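Local coordinates for protein enterotoxin SEN variant (Staphylococcus aureus, PDB 6KRY) that probably acts as a secreted superantigen toxin that, like related enterotoxins, bridges MHC class II molecules and T-cell receptors, at residues I176-N181 and Y218-F223; D41-N46 and S62-F67; N20-Y25 and I163-T168. All coordinates share one frame; numbering follows the deposited sequence.

Interaction 1 of 3, residues I176-N181 and Y218-F223; sequences IFFHSN and YHIDVF
N181 OD1 takes the N-H of H219 ND1 at 2.6 Å, almost straight at 177°; the amide oxygen lies in the plane of the imidazole. In H219, CG sits between the backbone N and the carbonyl carbon (chi1 64°). H179 CB covers one face of the H219 ring, a CH-pi contact 3.8 Å from its centroid, while the two imidazoles, near parallel, are slid apart so that they barely overlap. ND2 of the N181 amide gives a hydrogen bond to a water that donates to Y218 O. Behind this end the strands pair antiparallel: F177 with D221 (F177 N to D221 O 2.8 Å) and H179 with H219 (H179 N to H219 O 2.9 Å) exchange two backbone bonds each. D221 OD2 comes within 2.8 Å of H179 ND1, but the angle is poor for a bond. F177 CD2 lies 3.8 Å from F223 CE2, on the face that carries H179 and D221. The other face is mostly apolar: I176 CG1 meets I220 CG2 at 3.5 Å, F178 CE2 meets I220 CD1, and S180 CA lies over the ring of Y218, both of whose hydroxyls bond N185. The strands therefore divide their chemistry by face: the aliphatic side chains I176, I220 and V222 face helix 146-161, which packs on the beta-grasp sheet, while two histidines and an aspartate share the partly exposed side with phenylalanines, where the nearby carboxylate could favour protonation of H179.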
loop_
_atom_site.group_PDB
_atom_site.type_symbol
_atom_site.label_atom_id
_atom_site.label_comp_id
_atom_site.label_asym_id
_atom_site.label_seq_id
_atom_site.Cartn_x
_atom_site.Cartn_y
_atom_site.Cartn_z
ATOM N N ILE A 176 -5.286 9.164 7.391
ATOM C CA ILE A 176 -4.355 8.306 8.084
ATOM C C ILE A 176 -3.036 9.059 8.217
ATOM O O ILE A 176 -2.453 9.462 7.261
ATOM C CB ILE A 176 -4.197 6.952 7.381
ATOM C CG1 ILE A 176 -3.182 6.129 8.163
ATOM C CG2 ILE A 176 -3.823 7.081 5.909
ATOM C CD1 ILE A 176 -3.036 4.699 7.733
ATOM N N PHE A 177 -2.614 9.249 9.476
ATOM C CA PHE A 177 -1.425 9.971 9.833
ATOM C C PHE A 177 -0.342 9.014 10.319
ATOM O O PHE A 177 -0.612 8.186 11.146
ATOM C CB PHE A 177 -1.691 10.885 11.029
ATOM C CG PHE A 177 -2.001 12.304 10.661
ATOM C CD1 PHE A 177 -0.974 13.219 10.487
ATOM C CD2 PHE A 177 -3.314 12.704 10.459
ATOM C CE1 PHE A 177 -1.258 14.533 10.133
ATOM C CE2 PHE A 177 -3.592 14.010 10.098
ATOM C CZ PHE A 177 -2.565 14.916 9.952
ATOM N N PHE A 178 0.878 9.220 9.851
ATOM C CA PHE A 178 2.034 8.440 10.236
ATOM C C PHE A 178 2.911 9.339 11.097
ATOM O O PHE A 178 3.390 10.356 10.591
ATOM C CB PHE A 178 2.775 7.928 8.996
ATOM C CG PHE A 178 1.945 6.984 8.160
ATOM C CD1 PHE A 178 1.076 7.462 7.196
ATOM C CD2 PHE A 178 2.005 5.615 8.378
ATOM C CE1 PHE A 178 0.304 6.590 6.442
ATOM C CE2 PHE A 178 1.218 4.746 7.634
ATOM C CZ PHE A 178 0.379 5.239 6.665
ATOM N N HIS A 179 3.061 8.998 12.377
ATOM C CA HIS A 179 3.771 9.855 13.372
ATOM C C HIS A 179 5.039 9.158 13.852
ATOM O O HIS A 179 4.969 7.995 14.219
ATOM C CB HIS A 179 2.905 10.101 14.618
ATOM C CG HIS A 179 1.847 11.120 14.390
ATOM N ND1 HIS A 179 0.522 10.778 14.221
ATOM C CD2 HIS A 179 1.926 12.465 14.244
ATOM C CE1 HIS A 179 -0.189 11.881 14.017
ATOM N NE2 HIS A 179 0.653 12.923 13.991
ATOM N N SER A 180 6.154 9.889 13.909
ATOM C CA SER A 180 7.378 9.340 14.506
ATOM C C SER A 180 7.232 9.321 16.043
ATOM O O SER A 180 6.900 10.327 16.670
ATOM C CB SER A 180 8.609 10.102 14.038
ATOM O OG SER A 180 8.572 11.437 14.479
ATOM N N ASN A 181 7.525 8.165 16.647
ATOM C CA ASN A 181 7.531 7.972 18.084
ATOM C C ASN A 181 8.508 8.930 18.768
ATOM O O ASN A 181 8.208 9.443 19.823
ATOM C CB ASN A 181 7.932 6.550 18.478
ATOM C CG ASN A 181 6.944 5.520 17.987
ATOM O OD1 ASN A 181 5.912 5.890 17.459
ATOM N ND2 ASN A 181 7.265 4.243 18.139
ATOM N N TYR A 218 7.412 4.319 14.409
ATOM C CA TYR A 218 6.220 4.917 13.865
ATOM C C TYR A 218 4.990 4.359 14.576
ATOM O O TYR A 218 4.938 3.202 15.013
ATOM C CB TYR A 218 6.144 4.765 12.339
ATOM C CG TYR A 218 6.856 5.882 11.637
ATOM C CD1 TYR A 218 8.236 5.886 11.496
ATOM C CD2 TYR A 218 6.153 6.996 11.199
ATOM C CE1 TYR A 218 8.904 6.991 10.982
ATOM C CE2 TYR A 218 6.802 8.097 10.668
ATOM C CZ TYR A 218 8.179 8.095 10.552
ATOM O OH TYR A 218 8.818 9.154 9.968
ATOM N N HIS A 219 3.978 5.204 14.681
ATOM C CA HIS A 219 2.633 4.780 15.096
ATOM C C HIS A 219 1.656 5.550 14.210
ATOM O O HIS A 219 2.052 6.497 13.503
ATOM C CB HIS A 219 2.372 5.005 16.585
ATOM C CG HIS A 219 2.396 6.433 17.008
ATOM N ND1 HIS A 219 3.577 7.068 17.356
ATOM C CD2 HIS A 219 1.421 7.362 17.107
ATOM C CE1 HIS A 219 3.332 8.329 17.656
ATOM N NE2 HIS A 219 1.998 8.526 17.569
ATOM N N ILE A 220 0.423 5.081 14.188
ATOM C CA ILE A 220 -0.546 5.587 13.194
ATOM C C ILE A 220 -1.770 6.109 13.923
ATOM O O ILE A 220 -2.216 5.491 14.885
ATOM C CB ILE A 220 -0.884 4.463 12.220
ATOM C CG1 ILE A 220 0.401 4.018 11.519
ATOM C CG2 ILE A 220 -1.952 4.885 11.215
ATOM C CD1 ILE A 220 0.224 2.744 10.727
ATOM N N ASP A 221 -2.298 7.244 13.455
ATOM C CA ASP A 221 -3.580 7.724 13.929
ATOM C C ASP A 221 -4.516 7.863 12.727
ATOM O O ASP A 221 -4.155 8.474 11.727
ATOM C CB ASP A 221 -3.460 9.050 14.663
ATOM C CG ASP A 221 -2.486 9.046 15.829
ATOM O OD1 ASP A 221 -2.553 8.111 16.634
ATOM O OD2 ASP A 221 -1.647 9.976 15.880
ATOM N N VAL A 222 -5.735 7.333 12.865
ATOM C CA VAL A 222 -6.765 7.419 11.848
ATOM C C VAL A 222 -7.872 8.367 12.352
ATOM O O VAL A 222 -8.366 8.196 13.501
ATOM C CB VAL A 222 -7.337 6.016 11.554
ATOM C CG1 VAL A 222 -8.524 6.068 10.608
ATOM C CG2 VAL A 222 -6.259 5.078 11.006
ATOM N N PHE A 223 -8.282 9.317 11.500
ATOM C CA PHE A 223 -9.360 10.263 11.810
ATOM C C PHE A 223 -10.462 10.036 10.789
ATOM O O PHE A 223 -10.223 10.140 9.601
ATOM C CB PHE A 223 -8.834 11.703 11.820
ATOM C CG PHE A 223 -7.783 11.965 12.865
ATOM C CD1 PHE A 223 -8.138 12.239 14.176
ATOM C CD2 PHE A 223 -6.434 11.866 12.557
ATOM C CE1 PHE A 223 -7.169 12.438 15.147
ATOM C CE2 PHE A 223 -5.466 12.072 13.527
ATOM C CZ PHE A 223 -5.838 12.360 14.813
HETATM O O HOH W 1 5.550 1.943 17.096
#

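Interaction 2 of 3, residues D41-N46 and S62-F67; sequences DQLLNN and SLKVEF
F67 has CG anti to its carbonyl carbon (chi1 -59°), beside the backbone N, the atom that bonds N46 O. The ring turns an edge to the same oxygen, with F67 CD2 3.6 Å from N46 O. In N46, CG falls between the backbone N and the carbonyl carbon (chi1 56°), and the amide lies near F67 O; N46 ND2 is 3.3 Å from F67 O, at an angle too poor for a hydrogen bond. What joins the backbones is F67 N to N46 O, 2.9 Å long. The ring of F67 also carries V65 CG1 over one face and touches L72 and A73 of helix 70-76. In the OB-fold domain, the loop 41-46 leads into strand 47-55, the antiparallel neighbour of strand 60-66, so the bond joins the residue before strand 47-55 to the residue after strand 60-66. Farther back, K64 reaches toward the loop on an extended CB-CG-CD chain. Its NZ gives one hydrogen bond to V93 O and another, 3.1 Å long, to a water that also accepts L44 N. L43 CD1 approaches K64 NZ to 4.5 Å, and the charge has a long salt bridge to E66 OE1, while E66 OE2 bonds Y88 OH.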
loop_
_atom_site.group_PDB
_atom_site.type_symbol
_atom_site.label_atom_id
_atom_site.label_comp_id
_atom_site.label_asym_id
_atom_site.label_seq_id
_atom_site.Cartn_x
_atom_site.Cartn_y
_atom_site.Cartn_z
ATOM N N ASP A 41 15.128 -8.936 -15.036
ATOM C CA ASP A 41 14.914 -8.162 -16.298
ATOM C C ASP A 41 14.356 -6.785 -15.941
ATOM O O ASP A 41 14.156 -6.450 -14.750
ATOM C CB ASP A 41 14.073 -8.945 -17.313
ATOM C CG ASP A 41 14.316 -8.643 -18.811
ATOM O OD1 ASP A 41 14.706 -7.477 -19.186
ATOM O OD2 ASP A 41 14.143 -9.603 -19.636
ATOM N N GLN A 42 14.124 -5.980 -16.984
ATOM C CA GLN A 42 13.788 -4.608 -16.825
ATOM C C GLN A 42 13.212 -4.130 -18.164
ATOM O O GLN A 42 13.717 -4.529 -19.199
ATOM C CB GLN A 42 15.061 -3.865 -16.463
ATOM C CG GLN A 42 14.907 -2.396 -16.409
ATOM C CD GLN A 42 16.121 -1.751 -15.783
ATOM O OE1 GLN A 42 17.257 -1.957 -16.239
ATOM N NE2 GLN A 42 15.900 -1.076 -14.660
ATOM N N LEU A 43 12.161 -3.312 -18.135
ATOM C CA LEU A 43 11.699 -2.614 -19.357
ATOM C C LEU A 43 12.141 -1.154 -19.225
ATOM O O LEU A 43 13.310 -0.875 -19.480
ATOM C CB LEU A 43 10.196 -2.807 -19.528
ATOM C CG LEU A 43 9.829 -4.166 -20.111
ATOM C CD1 LEU A 43 8.318 -4.342 -20.094
ATOM C CD2 LEU A 43 10.416 -4.354 -21.504
ATOM N N LEU A 44 11.290 -0.260 -18.722
ATOM C CA LEU A 44 11.770 1.116 -18.549
ATOM C C LEU A 44 12.796 1.108 -17.411
ATOM O O LEU A 44 12.809 0.217 -16.539
ATOM C CB LEU A 44 10.637 2.091 -18.222
ATOM C CG LEU A 44 9.587 2.327 -19.301
ATOM C CD1 LEU A 44 8.631 3.446 -18.900
ATOM C CD2 LEU A 44 10.239 2.652 -20.627
ATOM N N ASN A 45 13.615 2.151 -17.380
ATOM C CA ASN A 45 14.706 2.271 -16.429
ATOM C C ASN A 45 14.213 2.459 -14.987
ATOM O O ASN A 45 14.997 2.348 -14.025
ATOM C CB ASN A 45 15.652 3.385 -16.875
ATOM C CG ASN A 45 16.561 2.904 -17.985
ATOM O OD1 ASN A 45 16.935 1.726 -18.009
ATOM N ND2 ASN A 45 16.877 3.775 -18.923
ATOM N N ASN A 46 12.936 2.744 -14.811
ATOM C CA ASN A 46 12.376 2.861 -13.453
ATOM C C ASN A 46 11.573 1.604 -13.055
ATOM O O ASN A 46 10.819 1.680 -12.101
ATOM C CB ASN A 46 11.494 4.110 -13.336
ATOM C CG ASN A 46 10.366 4.171 -14.355
ATOM O OD1 ASN A 46 10.201 3.296 -15.198
ATOM N ND2 ASN A 46 9.534 5.191 -14.265
ATOM N N SER A 62 4.829 -13.499 -13.696
ATOM C CA SER A 62 5.887 -12.495 -13.552
ATOM C C SER A 62 5.336 -11.238 -12.878
ATOM O O SER A 62 4.146 -11.001 -12.904
ATOM C CB SER A 62 6.505 -12.138 -14.893
ATOM O OG SER A 62 7.131 -13.266 -15.491
ATOM N N LEU A 63 6.237 -10.450 -12.290
ATOM C CA LEU A 63 5.854 -9.226 -11.593
ATOM C C LEU A 63 6.768 -8.092 -12.059
ATOM O O LEU A 63 8.001 -8.224 -11.968
ATOM C CB LEU A 63 6.059 -9.405 -10.082
ATOM C CG LEU A 63 5.599 -8.210 -9.255
ATOM C CD1 LEU A 63 4.086 -8.028 -9.367
ATOM C CD2 LEU A 63 6.029 -8.369 -7.806
ATOM N N LYS A 64 6.160 -6.967 -12.431
ATOM C CA LYS A 64 6.960 -5.799 -12.723
ATOM C C LYS A 64 6.683 -4.797 -11.610
ATOM O O LYS A 64 5.545 -4.484 -11.295
ATOM C CB LYS A 64 6.578 -5.220 -14.086
ATOM C CG LYS A 64 7.363 -3.975 -14.468
ATOM C CD LYS A 64 7.074 -3.463 -15.855
ATOM C CE LYS A 64 5.789 -2.708 -15.935
ATOM N NZ LYS A 64 5.620 -2.152 -17.285
ATOM N N VAL A 65 7.742 -4.361 -10.960
ATOM C CA VAL A 65 7.664 -3.283 -9.989
ATOM C C VAL A 65 8.056 -1.984 -10.683
ATOM O O VAL A 65 9.097 -1.906 -11.352
ATOM C CB VAL A 65 8.581 -3.544 -8.774
ATOM C CG1 VAL A 65 8.487 -2.398 -7.778
ATOM C CG2 VAL A 65 8.249 -4.875 -8.114
ATOM N N GLU A 66 7.211 -0.970 -10.469
ATOM C CA GLU A 66 7.380 0.360 -11.015
ATOM C C GLU A 66 7.701 1.343 -9.879
ATOM O O GLU A 66 6.961 1.413 -8.883
ATOM C CB GLU A 66 6.115 0.799 -11.756
ATOM C CG GLU A 66 5.753 -0.075 -12.939
ATOM C CD GLU A 66 4.328 0.057 -13.500
ATOM O OE1 GLU A 66 4.203 0.217 -14.740
ATOM O OE2 GLU A 66 3.342 -0.097 -12.721
ATOM N N PHE A 67 8.767 2.134 -10.084
ATOM C CA PHE A 67 9.232 3.144 -9.169
ATOM C C PHE A 67 9.132 4.490 -9.883
ATOM O O PHE A 67 8.964 4.482 -11.104
ATOM C CB PHE A 67 10.679 2.953 -8.769
ATOM C CG PHE A 67 10.993 1.643 -8.100
ATOM C CD1 PHE A 67 10.652 1.419 -6.778
ATOM C CD2 PHE A 67 11.638 0.636 -8.806
ATOM C CE1 PHE A 67 10.923 0.193 -6.188
ATOM C CE2 PHE A 67 11.910 -0.589 -8.219
ATOM C CZ PHE A 67 11.574 -0.789 -6.901
HETATM O O HOH W 2 8.079 -0.568 -18.178
#

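Interaction 3 of 3, residues N20-Y25 and I163-T168; sequences NLTSYY and IYNKDT
Y25 CD2 and Y164 CE2 meet 3.5 Å apart, the ring planes inclined at 33° and the side chains crossing at a slant. L21 CB lies over one face of the Y164 ring, 4.0 Å from its CG, and I163 CG2 covers the opposite face near the centre, so the ring is clasped between the helix and its own chain neighbour. T22 adds the polar part. Its OG1 is 3.0 Å from Y164 O without a hydrogen bond between them; the hydroxyl bonds L18 O one turn back in helix 15-26, and a water 2.7 Å from OG1 donates to it while accepting K166 N at 2.9 Å. T22 CG2 comes to 4.0 Å from N165 OD1. In the second shell, Y164 OH bonds L192 O and R154 NH1, and Y164 N bonds E158 OE2, so the tyrosine is held by hydrogen bonds at its hydroxyl and at its backbone N. R154 and E158, on helix 146-161, also touch Y25. The loop itself is shaped by a type I turn from N165 to T168, and K10 NZ binds the carbonyl oxygens of I163, N165 and T168. Helix 15-26 thus meets the loop after the beta-grasp helix through L21, T22 and Y25. With T22 OG1 engaged by L18 O and the water, the direct contact is mainly van der Waals.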
loop_
_atom_site.group_PDB
_atom_site.type_symbol
_atom_site.label_atom_id
_atom_site.label_comp_id
_atom_site.label_asym_id
_atom_site.label_seq_id
_atom_site.Cartn_x
_atom_site.Cartn_y
_atom_site.Cartn_z
ATOM N N ASN A 20 -14.823 -0.729 -7.120
ATOM C CA ASN A 20 -13.466 -1.281 -7.385
ATOM C C ASN A 20 -12.545 -1.104 -6.163
ATOM O O ASN A 20 -11.830 -2.043 -5.841
ATOM C CB ASN A 20 -12.863 -0.645 -8.628
ATOM C CG ASN A 20 -13.552 -1.176 -9.865
ATOM O OD1 ASN A 20 -14.140 -0.424 -10.629
ATOM N ND2 ASN A 20 -13.570 -2.483 -10.002
ATOM N N LEU A 21 -12.611 0.037 -5.463
ATOM C CA LEU A 21 -11.808 0.218 -4.238
ATOM C C LEU A 21 -12.243 -0.785 -3.155
ATOM O O LEU A 21 -11.407 -1.320 -2.426
ATOM C CB LEU A 21 -11.906 1.669 -3.755
ATOM C CG LEU A 21 -11.159 2.667 -4.640
ATOM C CD1 LEU A 21 -11.501 4.094 -4.247
ATOM C CD2 LEU A 21 -9.657 2.465 -4.516
ATOM N N THR A 22 -13.543 -1.031 -3.048
ATOM C CA THR A 22 -14.044 -1.984 -2.079
ATOM C C THR A 22 -13.405 -3.363 -2.299
ATOM O O THR A 22 -13.037 -4.037 -1.321
ATOM C CB THR A 22 -15.575 -2.085 -2.156
ATOM O OG1 THR A 22 -16.193 -0.832 -1.858
ATOM C CG2 THR A 22 -16.135 -3.096 -1.186
ATOM N N SER A 23 -13.345 -3.811 -3.559
ATOM C CA SER A 23 -12.727 -5.104 -3.900
ATOM C C SER A 23 -11.262 -5.131 -3.432
ATOM O O SER A 23 -10.796 -6.059 -2.790
ATOM C CB SER A 23 -12.826 -5.340 -5.374
ATOM O OG SER A 23 -12.059 -6.473 -5.708
ATOM N N TYR A 24 -10.535 -4.055 -3.738
ATOM C CA TYR A 24 -9.115 -3.950 -3.375
ATOM C C TYR A 24 -8.858 -4.030 -1.859
ATOM O O TYR A 24 -7.784 -4.511 -1.433
ATOM C CB TYR A 24 -8.518 -2.669 -3.940
ATOM C CG TYR A 24 -7.732 -2.913 -5.198
ATOM C CD1 TYR A 24 -6.550 -3.624 -5.149
ATOM C CD2 TYR A 24 -8.203 -2.498 -6.423
ATOM C CE1 TYR A 24 -5.816 -3.855 -6.301
ATOM C CE2 TYR A 24 -7.478 -2.723 -7.587
ATOM C CZ TYR A 24 -6.302 -3.439 -7.531
ATOM O OH TYR A 24 -5.608 -3.659 -8.696
ATOM N N TYR A 25 -9.830 -3.600 -1.029
ATOM C CA TYR A 25 -9.640 -3.497 0.390
ATOM C C TYR A 25 -10.515 -4.515 1.137
ATOM O O TYR A 25 -10.494 -4.499 2.359
ATOM C CB TYR A 25 -9.838 -2.063 0.889
ATOM C CG TYR A 25 -8.700 -1.158 0.498
ATOM C CD1 TYR A 25 -7.431 -1.358 1.025
ATOM C CD2 TYR A 25 -8.830 -0.238 -0.524
ATOM C CE1 TYR A 25 -6.352 -0.592 0.614
ATOM C CE2 TYR A 25 -7.770 0.544 -0.948
ATOM C CZ TYR A 25 -6.527 0.359 -0.374
ATOM O OH TYR A 25 -5.474 1.120 -0.777
ATOM N N ILE A 163 -15.330 1.848 4.839
ATOM C CA ILE A 163 -14.811 3.063 4.280
ATOM C C ILE A 163 -15.253 3.237 2.830
ATOM O O ILE A 163 -15.695 4.316 2.464
ATOM C CB ILE A 163 -13.268 3.041 4.347
ATOM C CG1 ILE A 163 -12.778 3.066 5.784
ATOM C CG2 ILE A 163 -12.664 4.175 3.535
ATOM C CD1 ILE A 163 -13.352 4.169 6.583
ATOM N N TYR A 164 -15.038 2.218 1.990
ATOM C CA TYR A 164 -15.162 2.417 0.526
ATOM C C TYR A 164 -16.477 1.875 -0.059
ATOM O O TYR A 164 -16.737 2.082 -1.240
ATOM C CB TYR A 164 -13.965 1.796 -0.208
ATOM C CG TYR A 164 -12.686 2.529 0.074
ATOM C CD1 TYR A 164 -12.573 3.887 -0.164
ATOM C CD2 TYR A 164 -11.597 1.888 0.634
ATOM C CE1 TYR A 164 -11.409 4.578 0.151
ATOM C CE2 TYR A 164 -10.406 2.552 0.907
ATOM C CZ TYR A 164 -10.310 3.899 0.661
ATOM O OH TYR A 164 -9.152 4.581 0.950
ATOM N N ASN A 165 -17.326 1.267 0.761
ATOM C CA ASN A 165 -18.560 0.626 0.261
ATOM C C ASN A 165 -19.496 1.628 -0.395
ATOM O O ASN A 165 -19.834 2.661 0.197
ATOM C CB ASN A 165 -19.326 -0.081 1.373
ATOM C CG ASN A 165 -18.604 -1.325 1.768
ATOM O OD1 ASN A 165 -19.041 -2.428 1.425
ATOM N ND2 ASN A 165 -17.446 -1.140 2.379
ATOM N N LYS A 166 -19.943 1.283 -1.616
ATOM C CA LYS A 166 -20.793 2.126 -2.404
ATOM C C LYS A 166 -22.186 2.322 -1.778
ATOM O O LYS A 166 -22.876 3.227 -2.193
ATOM C CB LYS A 166 -20.975 1.540 -3.805
ATOM C CG LYS A 166 -21.637 0.175 -3.835
ATOM C CD LYS A 166 -21.614 -0.452 -5.197
ATOM C CE LYS A 166 -21.882 -1.938 -5.164
ATOM N NZ LYS A 166 -23.190 -2.255 -4.584
ATOM N N ASP A 167 -22.589 1.479 -0.829
ATOM C CA ASP A 167 -23.945 1.584 -0.272
ATOM C C ASP A 167 -23.881 1.867 1.230
ATOM O O ASP A 167 -24.839 1.647 1.949
ATOM C CB ASP A 167 -24.772 0.331 -0.539
ATOM C CG ASP A 167 -23.930 -0.922 -0.601
ATOM O OD1 ASP A 167 -23.007 -1.049 0.255
ATOM O OD2 ASP A 167 -24.162 -1.729 -1.551
ATOM N N THR A 168 -22.758 2.430 1.671
ATOM C CA THR A 168 -22.691 3.017 2.991
ATOM C C THR A 168 -22.299 4.501 2.855
ATOM O O THR A 168 -21.502 4.895 1.987
ATOM C CB THR A 168 -21.760 2.149 3.841
ATOM O OG1 THR A 168 -21.880 2.455 5.222
ATOM C CG2 THR A 168 -20.326 2.363 3.460
HETATM O O HOH W 3 -18.689 -0.992 -2.877
#

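How the interactions relate
Interaction 3 spans the longest stretch of chain, and interaction 2 falls wholly between its two halves; interaction 1 comes last. Interaction 2 sits in the OB-fold domain and interaction 1 in the beta-grasp domain, on opposite sides of the chain's centre, with centres 31 Å apart. Interaction 3 has its centre 23 Å from that of interaction 1, nearest atoms about 7 Å apart, and 29 Å from that of interaction 2. Helix 146-161 touches residues of interactions 1 and 3, and so relates the beta-grasp sheet to the interdomain contact. Interactions 1 and 2 each lie within one domain, whereas interaction 3 joins a helix in the OB-fold range to a loop in the beta-grasp range.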